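Local coordinates for protein putative Phosphoglycerate mutase (Plasmodium falciparum, PDB 3EOZ) that probably acts as a serine/threonine-protein phosphatase, being a member of the phosphoglycerate mutase-like histidine phosphatase superfamily, at residues 23-28 with 182-187; 69-74 with 95-100; 73-78 with 101-106; 82-87 with 151-156; 133-138 with 159-164. All blocks are in the same frame, centred on the assembly; numbering follows the deposited sequence.

Contact 1. Residues 23-28 with 182-187; sequences HIILVR and CGITWL
Leu187 pairs with Ile24 in an antiparallel ladder at the middle of the mixed sheet of the histidine phosphatase fold, where strands 23-28 and 184-187 run at 169° to each other. Leu187 has the most surface buried here. Its N reaches Ile24 O at 2.8 Å, its O takes Ile24 N at 3.0 Å, and its CD1 lies 3.8 Å from Ile24 O. Leu26 forms the next hydrogen-bonded pair, with Thr185: Leu26 N meets Thr185 O at 2.9 Å, nearly straight at 176° and in the carbonyl plane. Ile24, Leu26, Thr185 and Leu187 share one face of the sheet, and helix 156-166 packs on Leu26 and Thr185. Further along, Gly183 and Ile184 both face Phe200 in a classic beta bulge. On the other face, Trp186 and Ile25 form a non-hydrogen-bonded pair. With CG anti to the backbone N (chi1 176°), the indole lies alongside Ile25, whose CG1 makes a CH-pi contact 3.9 Å from the centroid of the five-membered ring, while Ile25 CD1 sits 4.0 Å above the ring plane of Trp186.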
# COMPACT_ATOMS: atom_id res chain seq x y z
N HIS B 23 6.31 15.67 17.53
CA HIS B 23 7.09 14.73 16.74
C HIS B 23 7.28 13.39 17.46
O HIS B 23 7.43 13.35 18.68
CB HIS B 23 8.42 15.32 16.28
CG HIS B 23 9.24 15.87 17.40
ND1 HIS B 23 9.42 15.20 18.59
CD2 HIS B 23 9.95 17.03 17.50
CE1 HIS B 23 10.19 15.92 19.38
NE2 HIS B 23 10.53 17.03 18.74
N ILE B 24 7.23 12.31 16.69
CA ILE B 24 7.27 10.98 17.24
C ILE B 24 8.21 10.19 16.38
O ILE B 24 8.20 10.33 15.16
CB ILE B 24 5.89 10.32 17.23
CG1 ILE B 24 4.87 11.19 18.01
CG2 ILE B 24 5.97 8.90 17.83
CD1 ILE B 24 3.49 11.23 17.42
N ILE B 25 9.05 9.38 17.02
CA ILE B 25 10.00 8.55 16.30
C ILE B 25 9.89 7.11 16.74
O ILE B 25 10.11 6.79 17.89
CB ILE B 25 11.43 9.05 16.48
CG1 ILE B 25 11.56 10.47 15.93
CG2 ILE B 25 12.40 8.13 15.77
CD1 ILE B 25 12.96 11.04 16.04
N LEU B 26 9.55 6.25 15.79
CA LEU B 26 9.40 4.83 16.05
C LEU B 26 10.57 4.11 15.41
O LEU B 26 10.95 4.42 14.30
CB LEU B 26 8.08 4.32 15.46
CG LEU B 26 6.79 5.05 15.89
CD1 LEU B 26 5.51 4.30 15.39
CD2 LEU B 26 6.77 5.27 17.42
N VAL B 27 11.17 3.18 16.15
CA VAL B 27 12.34 2.46 15.69
C VAL B 27 12.08 0.98 15.85
O VAL B 27 11.80 0.55 16.95
CB VAL B 27 13.60 2.87 16.49
CG1 VAL B 27 14.86 2.21 15.90
CG2 VAL B 27 13.74 4.41 16.51
N ARG B 28 12.15 0.22 14.75
CA ARG B 28 11.93 -1.23 14.74
C ARG B 28 13.17 -1.98 15.26
O ARG B 28 14.29 -1.46 15.19
CB ARG B 28 11.57 -1.68 13.30
CG ARG B 28 11.64 -3.20 13.03
CD ARG B 28 10.69 -3.68 11.92
NE ARG B 28 11.01 -3.17 10.60
CZ ARG B 28 11.83 -3.77 9.74
NH1 ARG B 28 12.43 -4.90 10.06
NH2 ARG B 28 12.06 -3.22 8.55
N CYS B 182 10.74 -0.30 6.62
CA CYS B 182 11.41 0.84 7.25
C CYS B 182 11.77 0.55 8.69
O CYS B 182 10.99 -0.08 9.44
CB CYS B 182 10.49 2.06 7.22
SG CYS B 182 10.06 2.61 5.57
N GLY B 183 12.95 1.02 9.09
CA GLY B 183 13.42 0.87 10.46
C GLY B 183 13.26 2.12 11.30
O GLY B 183 13.23 2.04 12.53
N ILE B 184 13.16 3.28 10.65
CA ILE B 184 12.87 4.54 11.34
C ILE B 184 11.64 5.17 10.70
O ILE B 184 11.56 5.32 9.48
CB ILE B 184 14.08 5.55 11.29
CG1 ILE B 184 15.39 4.92 11.79
CG2 ILE B 184 13.77 6.81 12.08
CD1 ILE B 184 16.65 5.74 11.43
N THR B 185 10.69 5.56 11.52
CA THR B 185 9.52 6.26 11.07
C THR B 185 9.36 7.45 11.95
O THR B 185 9.21 7.31 13.12
CB THR B 185 8.31 5.40 11.20
OG1 THR B 185 8.53 4.20 10.50
CG2 THR B 185 7.17 6.04 10.60
N TRP B 186 9.37 8.63 11.38
CA TRP B 186 9.39 9.84 12.14
C TRP B 186 8.22 10.72 11.74
O TRP B 186 8.17 11.20 10.66
CB TRP B 186 10.72 10.52 11.85
CG TRP B 186 10.94 11.82 12.44
CD1 TRP B 186 10.05 12.59 13.04
CD2 TRP B 186 12.16 12.54 12.46
NE1 TRP B 186 10.61 13.75 13.44
CE2 TRP B 186 11.92 13.74 13.10
CE3 TRP B 186 13.44 12.27 12.00
CZ2 TRP B 186 12.90 14.67 13.30
CZ3 TRP B 186 14.41 13.20 12.20
CH2 TRP B 186 14.14 14.39 12.84
N LEU B 187 7.28 10.94 12.64
CA LEU B 187 6.15 11.76 12.30
C LEU B 187 6.20 13.15 12.85
O LEU B 187 6.75 13.36 13.88
CB LEU B 187 4.89 11.13 12.81
CG LEU B 187 4.62 9.76 12.28
CD1 LEU B 187 5.57 8.83 12.92
CD2 LEU B 187 3.22 9.37 12.57

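Contact 2. Residues 69-74 with 95-100; sequences VSVIYH and NLINDP
Ser70, Ile72 and His74 join Asn95, Ile97 and Asp99 through a parallel ladder of five backbone hydrogen bonds. Ile72 is gripped at both ends: its N donates to Asn95 O at 2.9 Å and its O accepts Ile97 N at 2.9 Å. The ladder ends where Asp99 N meets His74 O at 2.8 Å, nearly straight at 171°. The apolar contacts centre on Ile97, whose two branches diverge: CD1 presses on Val71 CG1 at 3.5 Å, and CG2 lies 3.8 Å from Tyr73 CD2. Val71 CG1 also stands over the centre of the Tyr73 ring. On the opposite face of the sheet, Leu96 CD1 touches Ile72 CB at 4.1 Å. The CH-pi contact belongs to His74. Its CG lies between N and the carbonyl carbon (chi1 63°), which brings one face of the imidazole over Ile97 O and Asn98 CA, the latter 4.1 Å from the ring centroid. With helix 78-88 connecting them, strands 68-74 and 95-98 form a beta-alpha-beta crossover at the outer edge of the sheet.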
# COMPACT_ATOMS: atom_id res chain seq x y z
N VAL B 69 18.42 13.82 22.52
CA VAL B 69 17.62 12.62 22.75
C VAL B 69 17.66 12.25 24.23
O VAL B 69 18.63 11.67 24.70
CB VAL B 69 18.15 11.42 21.91
CG1 VAL B 69 17.41 10.14 22.26
CG2 VAL B 69 18.01 11.70 20.43
N SER B 70 16.60 12.56 24.96
CA SER B 70 16.57 12.37 26.41
C SER B 70 16.21 10.95 26.85
O SER B 70 16.73 10.49 27.87
CB SER B 70 15.60 13.36 27.05
OG SER B 70 14.30 13.26 26.52
N VAL B 71 15.33 10.27 26.12
CA VAL B 71 14.88 8.92 26.49
C VAL B 71 14.81 7.97 25.29
O VAL B 71 14.47 8.38 24.19
CB VAL B 71 13.49 8.92 27.13
CG1 VAL B 71 13.16 7.54 27.74
CG2 VAL B 71 13.37 10.04 28.18
N ILE B 72 15.14 6.71 25.52
CA ILE B 72 14.94 5.66 24.57
C ILE B 72 14.02 4.65 25.26
O ILE B 72 14.40 4.07 26.28
CB ILE B 72 16.27 5.01 24.18
CG1 ILE B 72 17.18 6.03 23.48
CG2 ILE B 72 16.04 3.83 23.25
CD1 ILE B 72 18.59 5.53 23.21
N TYR B 73 12.81 4.47 24.74
CA TYR B 73 11.84 3.54 25.36
C TYR B 73 11.90 2.16 24.74
O TYR B 73 12.25 2.03 23.57
CB TYR B 73 10.43 4.08 25.22
CG TYR B 73 10.19 5.36 25.94
CD1 TYR B 73 10.22 6.58 25.26
CD2 TYR B 73 9.92 5.38 27.29
CE1 TYR B 73 9.98 7.78 25.92
CE2 TYR B 73 9.68 6.56 27.95
CZ TYR B 73 9.72 7.77 27.26
OH TYR B 73 9.47 8.93 27.93
N HIS B 74 11.55 1.13 25.51
CA HIS B 74 11.54 -0.22 24.97
C HIS B 74 10.68 -1.14 25.79
O HIS B 74 10.25 -0.81 26.88
CB HIS B 74 12.97 -0.76 24.88
CG HIS B 74 13.65 -0.88 26.21
ND1 HIS B 74 13.47 -1.97 27.03
CD2 HIS B 74 14.48 -0.04 26.86
CE1 HIS B 74 14.16 -1.79 28.14
NE2 HIS B 74 14.79 -0.63 28.06
N ASN B 95 18.55 8.26 28.62
CA ASN B 95 18.11 7.25 29.58
C ASN B 95 17.24 6.17 28.91
O ASN B 95 16.27 6.48 28.23
CB ASN B 95 17.35 7.94 30.72
CG ASN B 95 18.15 9.10 31.34
OD1 ASN B 95 17.79 10.27 31.19
ND2 ASN B 95 19.25 8.77 32.01
N LEU B 96 17.61 4.91 29.11
CA LEU B 96 16.80 3.79 28.67
C LEU B 96 15.66 3.59 29.65
O LEU B 96 15.91 3.40 30.83
CB LEU B 96 17.64 2.52 28.56
CG LEU B 96 18.50 2.38 27.28
CD1 LEU B 96 19.09 3.71 26.88
CD2 LEU B 96 19.61 1.36 27.46
N ILE B 97 14.42 3.67 29.19
CA ILE B 97 13.26 3.39 30.04
C ILE B 97 12.45 2.22 29.51
O ILE B 97 12.10 2.18 28.34
CB ILE B 97 12.33 4.61 30.22
CG1 ILE B 97 12.93 5.59 31.23
CG2 ILE B 97 10.95 4.18 30.75
CD1 ILE B 97 14.25 6.17 30.82
N ASN B 98 12.16 1.27 30.41
CA ASN B 98 11.39 0.07 30.13
C ASN B 98 9.90 0.36 30.28
O ASN B 98 9.48 0.87 31.31
CB ASN B 98 11.79 -1.04 31.11
CG ASN B 98 11.11 -2.38 30.81
OD1 ASN B 98 9.90 -2.46 30.61
ND2 ASN B 98 11.91 -3.45 30.79
N ASP B 99 9.12 0.03 29.25
CA ASP B 99 7.67 0.21 29.28
C ASP B 99 7.04 -1.12 28.90
O ASP B 99 7.00 -1.47 27.72
CB ASP B 99 7.22 1.31 28.31
CG ASP B 99 5.73 1.59 28.37
OD1 ASP B 99 5.01 0.84 29.07
OD2 ASP B 99 5.26 2.57 27.73
N PRO B 100 6.56 -1.88 29.90
CA PRO B 100 5.87 -3.14 29.60
C PRO B 100 4.64 -2.99 28.68
O PRO B 100 4.23 -3.98 28.07
CB PRO B 100 5.46 -3.67 30.99
CG PRO B 100 5.66 -2.59 31.92
CD PRO B 100 6.67 -1.65 31.35

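Contact 3. Residues 73-78 with 101-106; sequences YHSDMI and NLNEGT
An ST turn at the C-terminal end of strand 68-74 brings Ser75, Asp76 and Met77, a selenomethionine, against Leu102, Asn103 and Glu104 of the loop that follows strand 95-98. Ser75 OG, at chi1 76°, folds back over its own backbone and accepts Met77 N at 3.0 Å, which shapes the turn just before helix 78-88, with Met77 at the N-cap position. The amide of Asn103 clasps that turn. Its OD1 accepts Asp76 N at 3.0 Å with a straight 168° bond, and its ND2 reaches Asp76 OD2 in a weak bond of 3.5 Å. Amide and carboxylate planes stand 71° apart, giving one firm and one weak bond without coplanar pairing. Nearer the strand, Leu102 wedges against its end, with CD1 3.6 Å from His74 C and CB 3.9 Å from Ser75 CB. His74 adds a bond to the bend, its ND1 donating to Ser75 O at 2.7 Å close to the ring plane. Glu104 OE1 approaches Met77 CG at 3.3 Å; its polar partner is Arg79, in a salt bridge, and its side chain touches His155 and comes within about 5 Å of a bound phosphate. The loops leave the C-terminal ends of two neighbouring parallel strands, the side of the sheet where the histidine phosphatase fold has its active-site pocket, consistent with the phosphate near Glu104.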
# COMPACT_ATOMS: atom_id res chain seq x y z
N TYR B 73 12.81 4.47 24.74
CA TYR B 73 11.84 3.54 25.36
C TYR B 73 11.90 2.16 24.74
O TYR B 73 12.25 2.03 23.57
CB TYR B 73 10.43 4.08 25.22
CG TYR B 73 10.19 5.36 25.94
CD1 TYR B 73 10.22 6.58 25.26
CD2 TYR B 73 9.92 5.38 27.29
CE1 TYR B 73 9.98 7.78 25.92
CE2 TYR B 73 9.68 6.56 27.95
CZ TYR B 73 9.72 7.77 27.26
OH TYR B 73 9.47 8.93 27.93
N HIS B 74 11.55 1.13 25.51
CA HIS B 74 11.54 -0.22 24.97
C HIS B 74 10.68 -1.14 25.79
O HIS B 74 10.25 -0.81 26.88
CB HIS B 74 12.97 -0.76 24.88
CG HIS B 74 13.65 -0.88 26.21
ND1 HIS B 74 13.47 -1.97 27.03
CD2 HIS B 74 14.48 -0.04 26.86
CE1 HIS B 74 14.16 -1.79 28.14
NE2 HIS B 74 14.79 -0.63 28.06
N SER B 75 10.43 -2.32 25.25
CA SER B 75 9.61 -3.33 25.93
C SER B 75 10.47 -4.19 26.89
O SER B 75 11.67 -3.98 27.00
CB SER B 75 8.95 -4.24 24.90
OG SER B 75 9.91 -5.16 24.39
N ASP B 76 9.84 -5.16 27.55
CA ASP B 76 10.55 -6.14 28.36
C ASP B 76 11.37 -7.12 27.55
O ASP B 76 12.25 -7.77 28.10
CB ASP B 76 9.56 -6.98 29.17
CG ASP B 76 8.89 -6.20 30.27
OD1 ASP B 76 9.37 -5.09 30.59
OD2 ASP B 76 7.88 -6.69 30.82
N MSE B 77 11.09 -7.26 26.25
CA MSE B 77 11.71 -8.30 25.43
C MSE B 77 13.20 -8.09 25.30
O MSE B 77 13.66 -6.95 25.10
CB MSE B 77 11.14 -8.34 24.02
CG MSE B 77 9.85 -9.11 23.87
SE MSE B 77 8.43 -8.48 25.00
CE MSE B 77 8.18 -10.09 26.09
N ILE B 78 13.93 -9.20 25.36
CA ILE B 78 15.38 -9.17 25.38
C ILE B 78 15.92 -8.45 24.16
O ILE B 78 16.73 -7.54 24.31
CB ILE B 78 15.99 -10.61 25.45
CG1 ILE B 78 15.38 -11.36 26.65
CG2 ILE B 78 17.51 -10.54 25.54
CD1 ILE B 78 16.32 -12.33 27.38
N ASN B 101 4.07 -1.79 28.59
CA ASN B 101 2.99 -1.50 27.63
C ASN B 101 3.40 -1.62 26.15
O ASN B 101 2.54 -1.83 25.30
CB ASN B 101 2.38 -0.12 27.91
CG ASN B 101 1.49 -0.11 29.15
OD1 ASN B 101 0.97 -1.14 29.56
ND2 ASN B 101 1.29 1.07 29.71
N LEU B 102 4.71 -1.52 25.86
CA LEU B 102 5.28 -1.77 24.54
C LEU B 102 5.47 -3.26 24.20
O LEU B 102 5.92 -3.59 23.10
CB LEU B 102 6.65 -1.07 24.40
CG LEU B 102 6.69 0.46 24.26
CD1 LEU B 102 8.11 0.92 24.30
CD2 LEU B 102 5.99 0.96 22.97
N ASN B 103 5.15 -4.15 25.13
CA ASN B 103 5.26 -5.59 24.89
C ASN B 103 4.41 -6.06 23.73
O ASN B 103 3.22 -5.74 23.65
CB ASN B 103 4.83 -6.40 26.11
CG ASN B 103 5.86 -6.38 27.23
OD1 ASN B 103 6.88 -5.69 27.16
ND2 ASN B 103 5.60 -7.16 28.26
N GLU B 104 5.02 -6.85 22.85
CA GLU B 104 4.34 -7.47 21.70
C GLU B 104 3.18 -8.35 22.09
O GLU B 104 2.24 -8.52 21.32
CB GLU B 104 5.33 -8.36 20.97
CG GLU B 104 5.70 -9.60 21.79
CD GLU B 104 7.03 -10.18 21.41
OE1 GLU B 104 7.96 -9.38 21.14
OE2 GLU B 104 7.15 -11.43 21.39
N GLY B 105 3.26 -8.97 23.27
CA GLY B 105 2.22 -9.89 23.71
C GLY B 105 2.06 -11.12 22.82
O GLY B 105 2.88 -11.40 21.94
N THR B 106 0.95 -11.82 23.04
CA THR B 106 0.83 -13.19 22.61
C THR B 106 -0.01 -13.37 21.34
O THR B 106 -1.11 -12.81 21.21
CB THR B 106 0.23 -14.02 23.76
OG1 THR B 106 -0.92 -13.34 24.32
CG2 THR B 106 1.30 -14.23 24.86

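Contact 4. Residues 82-87 with 151-156; sequences ETANII and LVICHG. With PO4 (phosphate ion), chain E.
Ile153 drives its CD1 into helix 82-87 and makes the tight part of this contact, where a helix packs on the central sheet of an alpha/beta fold. The segment axes pass 9.6 Å apart at 144°. The side chain is extended beyond CG1 (chi2 -173°), and this sends CD1 to within 3.4 Å of Ala84 CA and 3.8 Å of Ala84 CB. Ile87 comes from the next turn of the helix, meeting it tip to tip with its own CD1 at 3.9 Å. Thr83 gives its methyl rather than its hydroxyl, CG2 lying 4.0 Å from Ile153 CG2; its OG1 is bonded to Arg79 O within the helix. Packing thins toward Leu151, where CD1 touches Ile87 CG2 at 4.1 Å.

Away from this greasy patch the character changes. Asn85 is exposed on the outer side of the helix, and beyond the strand end the chain turns to His155 and the backbone N-H of Gly156. Gly156 N donates to O1 of a phosphate, probably from the crystallisation liquor, at 2.9 Å, though bent to 137°. The ion is modelled over one face of the His155 ring, but too close for the arrangement to be relied on, while His155 ND1 caps Asn157 N. Between the two segments the contact is wholly apolar, consistent with hydrophobic burial and close van der Waals packing, whereas the start of helix 156-166, with its backbone N-H groups, would favour an anion.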
# COMPACT_ATOMS: atom_id res chain seq x y z
N GLU B 82 18.10 -5.30 23.88
CA GLU B 82 19.32 -5.41 23.10
C GLU B 82 19.46 -4.25 22.11
O GLU B 82 20.47 -3.54 22.10
CB GLU B 82 19.33 -6.76 22.38
CG GLU B 82 20.65 -7.48 22.41
CD GLU B 82 20.50 -8.99 22.19
OE1 GLU B 82 19.51 -9.60 22.66
OE2 GLU B 82 21.42 -9.57 21.56
N THR B 83 18.42 -4.05 21.29
CA THR B 83 18.39 -2.98 20.29
C THR B 83 18.55 -1.62 20.97
O THR B 83 19.30 -0.78 20.49
CB THR B 83 17.06 -3.03 19.45
OG1 THR B 83 17.02 -4.25 18.70
CG2 THR B 83 16.95 -1.86 18.49
N ALA B 84 17.84 -1.42 22.08
CA ALA B 84 17.98 -0.20 22.88
C ALA B 84 19.45 0.01 23.29
O ALA B 84 20.01 1.09 23.09
CB ALA B 84 17.09 -0.25 24.10
N ASN B 85 20.05 -1.04 23.83
CA ASN B 85 21.46 -0.99 24.23
C ASN B 85 22.36 -0.53 23.08
O ASN B 85 23.05 0.47 23.21
CB ASN B 85 21.92 -2.35 24.76
CG ASN B 85 21.83 -2.45 26.27
OD1 ASN B 85 20.87 -3.03 26.82
ND2 ASN B 85 22.83 -1.89 26.96
N ILE B 86 22.33 -1.26 21.97
CA ILE B 86 23.15 -0.93 20.81
C ILE B 86 22.91 0.52 20.36
O ILE B 86 23.85 1.23 19.97
CB ILE B 86 22.85 -1.90 19.65
CG1 ILE B 86 23.29 -3.32 20.01
CG2 ILE B 86 23.54 -1.46 18.36
CD1 ILE B 86 22.77 -4.40 19.06
N ILE B 87 21.65 0.97 20.44
CA ILE B 87 21.31 2.36 20.05
C ILE B 87 21.81 3.38 21.08
O ILE B 87 22.21 4.47 20.69
CB ILE B 87 19.78 2.52 19.72
CG1 ILE B 87 19.49 1.91 18.34
CG2 ILE B 87 19.34 3.98 19.70
CD1 ILE B 87 18.02 1.71 18.03
N LEU B 151 13.03 8.28 21.59
CA LEU B 151 12.98 7.21 20.61
C LEU B 151 12.17 6.08 21.19
O LEU B 151 12.45 5.61 22.28
CB LEU B 151 14.38 6.71 20.29
CG LEU B 151 15.34 7.74 19.69
CD1 LEU B 151 16.73 7.14 19.52
CD2 LEU B 151 14.83 8.22 18.37
N VAL B 152 11.14 5.66 20.46
CA VAL B 152 10.30 4.58 20.93
C VAL B 152 10.70 3.36 20.12
O VAL B 152 10.51 3.34 18.92
CB VAL B 152 8.82 4.93 20.74
CG1 VAL B 152 7.94 3.87 21.38
CG2 VAL B 152 8.55 6.28 21.36
N ILE B 153 11.29 2.36 20.77
CA ILE B 153 11.68 1.14 20.07
C ILE B 153 10.53 0.16 20.13
O ILE B 153 9.93 -0.03 21.19
CB ILE B 153 12.95 0.52 20.63
CG1 ILE B 153 14.09 1.54 20.54
CG2 ILE B 153 13.32 -0.74 19.86
CD1 ILE B 153 15.41 0.97 20.90
N CYS B 154 10.21 -0.44 18.99
CA CYS B 154 8.93 -1.13 18.81
C CYS B 154 9.06 -2.46 18.09
O CYS B 154 9.77 -2.59 17.10
CB CYS B 154 7.98 -0.26 17.98
SG CYS B 154 7.32 1.17 18.82
N HIS B 155 8.33 -3.44 18.60
CA HIS B 155 8.03 -4.64 17.84
C HIS B 155 7.18 -4.23 16.63
O HIS B 155 6.44 -3.23 16.68
CB HIS B 155 7.26 -5.62 18.71
CG HIS B 155 7.11 -6.98 18.10
ND1 HIS B 155 6.27 -7.24 17.03
CD2 HIS B 155 7.69 -8.17 18.41
CE1 HIS B 155 6.34 -8.52 16.72
NE2 HIS B 155 7.20 -9.11 17.53
N GLY B 156 7.31 -5.00 15.55
CA GLY B 156 6.57 -4.73 14.32
C GLY B 156 5.07 -4.69 14.52
O GLY B 156 4.40 -3.87 13.89
P PO4 E . 10.19 -7.61 15.59
O1 PO4 E . 9.99 -6.12 15.40
O2 PO4 E . 9.72 -8.31 14.34
O3 PO4 E . 11.66 -7.91 15.86
O4 PO4 E . 9.43 -8.14 16.76

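Contact 5. Residues 133-138 with 159-164; sequences KAYETY and IRYFLC. With PO4 (phosphate ion), chain D.
Phe162 and Tyr135 lie alongside each other, each running toward the other's helix, and form the heart of a helix-helix contact whose segment axes pass 10.6 Å apart and cross at -63°. Phe162 CE1 reaches the helix backbone at Tyr135 CA, 3.6 Å away. Its CD1 comes 3.7 Å from Tyr135 CD1, at the edge of the tyrosine ring and near its plane. At its far end, CZ brings the edge of the phenyl ring against Ala134 CB at 4.0 Å. Tyr161 adds a flank, CE1 lying 4.0 Å from Tyr135 CB.

Tyr135 has CG anti to its N (chi1 179°), which lays the ring along the neighbouring helix and leaves the hydroxyl to donate to O2 of a bound phosphate at 2.8 Å. Arg165 NE holds the same ion, probably taken from the crystallisation liquor. Arg165 also bonds the hydroxyl of Tyr161.

In the next shell, Phe139 stacks on Tyr135 and meets Phe162 edge-to-face, and Tyr138 is tethered through its OH to Asp99. Tyr161 also packs on Ser178 of the second subunit. Helices 114-139 and 156-166 together cover one face of the sheet, with Phe162 resting on Leu26 of strand 22-28 and Cys154 of strand 148-154.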
# COMPACT_ATOMS: atom_id res chain seq x y z
N LYS B 133 -2.87 2.32 25.98
CA LYS B 133 -2.16 3.13 26.93
C LYS B 133 -0.81 3.61 26.36
O LYS B 133 -0.47 4.76 26.51
CB LYS B 133 -1.96 2.36 28.24
CG LYS B 133 -1.25 3.14 29.36
CD LYS B 133 -1.88 4.50 29.61
CE LYS B 133 -1.30 5.22 30.84
NZ LYS B 133 0.05 5.77 30.60
N ALA B 134 -0.08 2.72 25.70
CA ALA B 134 1.17 3.10 25.06
C ALA B 134 0.93 4.09 23.93
O ALA B 134 1.69 5.06 23.76
CB ALA B 134 1.90 1.88 24.52
N TYR B 135 -0.11 3.85 23.13
CA TYR B 135 -0.43 4.71 22.01
C TYR B 135 -0.64 6.14 22.49
O TYR B 135 -0.11 7.07 21.93
CB TYR B 135 -1.69 4.22 21.27
CG TYR B 135 -2.07 5.12 20.12
CD1 TYR B 135 -1.29 5.16 18.97
CD2 TYR B 135 -3.19 5.95 20.20
CE1 TYR B 135 -1.63 6.01 17.92
CE2 TYR B 135 -3.53 6.80 19.16
CZ TYR B 135 -2.75 6.83 18.02
OH TYR B 135 -3.07 7.66 16.98
N GLU B 136 -1.42 6.30 23.55
CA GLU B 136 -1.64 7.62 24.15
C GLU B 136 -0.39 8.21 24.78
O GLU B 136 -0.18 9.42 24.71
CB GLU B 136 -2.73 7.53 25.20
CG GLU B 136 -4.07 7.13 24.61
CD GLU B 136 -5.20 7.15 25.61
OE1 GLU B 136 -4.92 7.25 26.83
OE2 GLU B 136 -6.36 7.06 25.17
N THR B 137 0.43 7.37 25.42
CA THR B 137 1.65 7.85 26.00
C THR B 137 2.50 8.49 24.92
O THR B 137 2.91 9.63 25.05
CB THR B 137 2.44 6.73 26.65
OG1 THR B 137 1.69 6.18 27.73
CG2 THR B 137 3.84 7.26 27.14
N TYR B 138 2.72 7.77 23.83
CA TYR B 138 3.71 8.18 22.85
C TYR B 138 3.13 9.07 21.78
O TYR B 138 3.85 9.86 21.17
CB TYR B 138 4.43 6.95 22.29
CG TYR B 138 5.09 6.14 23.39
CD1 TYR B 138 6.23 6.63 24.05
CD2 TYR B 138 4.57 4.93 23.80
CE1 TYR B 138 6.84 5.90 25.08
CE2 TYR B 138 5.16 4.19 24.82
CZ TYR B 138 6.31 4.69 25.46
OH TYR B 138 6.90 3.96 26.48
N ILE B 159 4.48 -1.18 16.08
CA ILE B 159 4.57 -0.19 15.01
C ILE B 159 3.34 -0.21 14.08
O ILE B 159 2.86 0.85 13.62
CB ILE B 159 5.83 -0.36 14.12
CG1 ILE B 159 7.08 -0.11 14.94
CG2 ILE B 159 5.79 0.63 12.97
CD1 ILE B 159 8.37 0.22 14.14
N ARG B 160 2.85 -1.41 13.80
CA ARG B 160 1.70 -1.59 12.93
C ARG B 160 0.46 -1.00 13.54
O ARG B 160 -0.25 -0.25 12.88
CB ARG B 160 1.48 -3.08 12.65
CG ARG B 160 0.43 -3.33 11.59
CD ARG B 160 0.48 -4.73 11.05
NE ARG B 160 0.14 -5.70 12.08
CZ ARG B 160 0.85 -6.79 12.38
NH1 ARG B 160 1.99 -7.07 11.72
NH2 ARG B 160 0.43 -7.60 13.34
N TYR B 161 0.19 -1.35 14.80
CA TYR B 161 -0.95 -0.81 15.52
C TYR B 161 -0.85 0.72 15.56
O TYR B 161 -1.77 1.41 15.14
CB TYR B 161 -1.04 -1.39 16.94
CG TYR B 161 -2.14 -0.80 17.81
CD1 TYR B 161 -1.96 0.40 18.48
CD2 TYR B 161 -3.36 -1.47 18.00
CE1 TYR B 161 -2.96 0.95 19.27
CE2 TYR B 161 -4.37 -0.93 18.79
CZ TYR B 161 -4.16 0.28 19.43
OH TYR B 161 -5.15 0.83 20.21
N PHE B 162 0.27 1.26 16.03
CA PHE B 162 0.46 2.71 16.09
C PHE B 162 0.16 3.40 14.77
O PHE B 162 -0.57 4.38 14.74
CB PHE B 162 1.90 3.07 16.51
CG PHE B 162 2.22 2.78 17.97
CD1 PHE B 162 1.23 2.47 18.91
CD2 PHE B 162 3.54 2.83 18.41
CE1 PHE B 162 1.55 2.23 20.24
CE2 PHE B 162 3.86 2.59 19.75
CZ PHE B 162 2.86 2.29 20.66
N LEU B 163 0.72 2.89 13.69
CA LEU B 163 0.65 3.61 12.42
C LEU B 163 -0.68 3.40 11.73
O LEU B 163 -1.23 4.34 11.14
CB LEU B 163 1.81 3.21 11.50
CG LEU B 163 3.19 3.70 11.96
CD1 LEU B 163 4.27 3.23 10.99
CD2 LEU B 163 3.22 5.20 12.05
N CYS B 164 -1.23 2.19 11.81
CA CYS B 164 -2.59 1.98 11.29
C CYS B 164 -3.55 2.97 11.95
O CYS B 164 -4.39 3.60 11.29
CB CYS B 164 -3.09 0.54 11.51
SG CYS B 164 -2.36 -0.66 10.37
P PO4 D . -6.89 8.31 17.19
O1 PO4 D . -7.97 8.83 16.27
O2 PO4 D . -5.56 8.96 16.85
O3 PO4 D . -7.26 8.66 18.61
O4 PO4 D . -6.86 6.80 17.09

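How the contacts relate
One mixed sheet organises all five contacts. Contact 2 lies at its outer edge; strand 68-74 runs on into contact 3 and neighbours the strand of contact 4, which in turn borders strand 22-28 of contact 1. Contacts 2 and 4 have centres 9 Å apart, and those of contacts 1 and 2 are 14 Å apart. Helix 78-88 of contact 4 packs on one face, the helices of contact 5 on the other, giving a layered alpha/beta/alpha domain. Contact 1 pairs the first strand of the chain with the third from last and encloses the other four in sequence; contacts 2 and 3 close before contact 5 opens. Contacts 3 and 4 come together at the C-terminal ends of the parallel strands, near the phosphate.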